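Local coordinates for cytochrome P450 (Bacillus megaterium, PDB 5L92), which binds heme and the steroid corticosterone and, as a cytochrome P450 monooxygenase, probably uses molecular oxygen to hydroxylate steroids, at residues W164-A170 and K187-E193. Residues are numbered along the deposited sequence; the frame is centred on the assembly and turned at random.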
# COMPACT_ATOMS: atom_id res chain seq x y z
N TRP A 164 6.17 -2.64 -14.46
CA TRP A 164 7.16 -1.84 -13.74
C TRP A 164 6.88 -1.86 -12.26
O TRP A 164 7.81 -2.02 -11.44
CB TRP A 164 7.16 -0.38 -14.23
CG TRP A 164 7.79 -0.16 -15.52
CD1 TRP A 164 8.83 -0.85 -16.06
CD2 TRP A 164 7.42 0.84 -16.47
NE1 TRP A 164 9.13 -0.34 -17.29
CE2 TRP A 164 8.28 0.70 -17.57
CE3 TRP A 164 6.44 1.85 -16.50
CZ2 TRP A 164 8.19 1.53 -18.71
CZ3 TRP A 164 6.35 2.67 -17.61
CH2 TRP A 164 7.23 2.51 -18.70
N SER A 165 5.60 -1.70 -11.88
CA SER A 165 5.25 -1.59 -10.47
C SER A 165 5.46 -2.91 -9.76
O SER A 165 5.96 -2.92 -8.63
CB SER A 165 3.81 -1.11 -10.29
OG SER A 165 3.61 0.20 -10.76
N ASP A 166 5.09 -4.04 -10.39
CA ASP A 166 5.31 -5.33 -9.74
C ASP A 166 6.81 -5.56 -9.53
O ASP A 166 7.22 -5.96 -8.45
CB ASP A 166 4.71 -6.49 -10.54
CG ASP A 166 3.16 -6.47 -10.58
OD1 ASP A 166 2.52 -5.77 -9.77
OD2 ASP A 166 2.59 -7.14 -11.48
N ILE A 167 7.64 -5.22 -10.51
CA ILE A 167 9.08 -5.37 -10.33
C ILE A 167 9.56 -4.57 -9.12
O ILE A 167 10.26 -5.10 -8.25
CB ILE A 167 9.83 -4.97 -11.61
CG1 ILE A 167 9.59 -6.05 -12.68
CG2 ILE A 167 11.34 -4.72 -11.31
CD1 ILE A 167 10.16 -5.71 -14.06
N ILE A 168 9.17 -3.29 -9.05
CA ILE A 168 9.67 -2.42 -7.98
C ILE A 168 9.29 -2.95 -6.60
O ILE A 168 10.09 -2.86 -5.66
CB ILE A 168 9.17 -0.97 -8.17
CG1 ILE A 168 9.78 -0.34 -9.43
CG2 ILE A 168 9.56 -0.12 -6.97
CD1 ILE A 168 11.31 -0.26 -9.41
N VAL A 169 8.07 -3.48 -6.42
CA VAL A 169 7.72 -3.98 -5.08
C VAL A 169 8.07 -5.46 -4.89
O VAL A 169 7.91 -5.99 -3.78
CB VAL A 169 6.23 -3.73 -4.72
CG1 VAL A 169 5.87 -2.23 -4.77
CG2 VAL A 169 5.30 -4.57 -5.58
N ALA A 170 8.57 -6.13 -5.92
CA ALA A 170 8.84 -7.56 -5.85
C ALA A 170 9.89 -7.90 -4.80
O ALA A 170 10.87 -7.18 -4.60
CB ALA A 170 9.27 -8.08 -7.22
N LYS A 187 15.24 -4.23 -10.79
CA LYS A 187 14.67 -3.03 -10.20
C LYS A 187 15.32 -1.77 -10.79
O LYS A 187 14.62 -0.83 -11.20
CB LYS A 187 14.82 -3.09 -8.69
CG LYS A 187 13.83 -4.15 -8.06
CD LYS A 187 13.93 -4.25 -6.56
CE LYS A 187 13.03 -5.37 -6.02
NZ LYS A 187 11.93 -4.82 -5.20
N MET A 188 16.65 -1.74 -10.89
CA MET A 188 17.33 -0.58 -11.47
C MET A 188 16.86 -0.32 -12.90
O MET A 188 16.65 0.83 -13.30
CB MET A 188 18.84 -0.80 -11.43
CG MET A 188 19.44 -0.75 -10.05
SD MET A 188 21.16 -1.28 -10.12
CE MET A 188 21.99 0.22 -10.68
N LYS A 189 16.68 -1.37 -13.68
CA LYS A 189 16.19 -1.19 -15.05
C LYS A 189 14.77 -0.64 -15.08
O LYS A 189 14.43 0.18 -15.95
CB LYS A 189 16.29 -2.52 -15.79
CG LYS A 189 15.59 -2.54 -17.14
CD LYS A 189 15.86 -3.83 -17.90
CE LYS A 189 15.61 -3.64 -19.40
NZ LYS A 189 15.43 -4.95 -20.09
N ALA A 190 13.91 -1.09 -14.16
CA ALA A 190 12.53 -0.59 -14.11
C ALA A 190 12.46 0.86 -13.66
O ALA A 190 11.70 1.66 -14.22
CB ALA A 190 11.70 -1.47 -13.18
N ASN A 191 13.26 1.23 -12.65
CA ASN A 191 13.39 2.63 -12.24
C ASN A 191 13.77 3.51 -13.43
O ASN A 191 13.18 4.56 -13.64
CB ASN A 191 14.46 2.79 -11.16
CG ASN A 191 13.94 2.58 -9.79
OD1 ASN A 191 13.30 3.47 -9.22
ND2 ASN A 191 14.23 1.41 -9.22
N ASP A 192 14.80 3.09 -14.17
CA ASP A 192 15.27 3.85 -15.34
C ASP A 192 14.15 4.10 -16.32
O ASP A 192 13.93 5.24 -16.75
CB ASP A 192 16.40 3.09 -16.03
CG ASP A 192 17.78 3.69 -15.74
OD1 ASP A 192 18.01 4.23 -14.63
OD2 ASP A 192 18.64 3.61 -16.65
N GLU A 193 13.47 3.04 -16.73
CA GLU A 193 12.39 3.11 -17.72
C GLU A 193 11.20 3.91 -17.19
O GLU A 193 10.60 4.71 -17.92
CB GLU A 193 11.96 1.68 -18.08
CG GLU A 193 12.96 0.94 -19.01
CD GLU A 193 12.60 -0.53 -19.20
OE1 GLU A 193 11.66 -1.01 -18.52
OE2 GLU A 193 13.24 -1.22 -20.02
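The indole of Trp164 turns one face to the backbone of Glu193, whose C lies over the ring near its rim, while Glu193 OE1 sits at the ring's edge. In the cytochrome P450 fold this joins helices 158-169 and 177-207, which correspond to the F and G helices beside the substrate pocket; their local axes are 9.0 Å apart and run at 138°, roughly antiparallel. Indole suits the spot because it offers both a flat apolar surface and an N-H: Trp164 NE1 donates to Glu193 OE1 at 2.9 Å, meeting the oxygen on its anti side, with ring and carboxylate planes 56° apart. Ala190 points at the other helix, and its small CB fits against Ile167 CG2 at 3.8 Å and Ile168 CD1 at 4.0 Å. Ile168 also touches the bound corticosterone, so it serves both pocket and interface. Ile168 CD1 meets Asn191 ND2 at 3.4 Å; that amide is tied back to Lys187 O, which also accepts from Asn191 N. Lysine has the length to span the gap to the C-terminal end of helix 158-169, where the carbonyls of the last turn would favour a positive charge. Extended until a bend at chi4 (-113°), Lys187 hydrogen-bonds through NZ to Ile168 O (2.7 Å), from above the carbonyl plane, and to Ala170 O (2.7 Å), in plane on a lone pair.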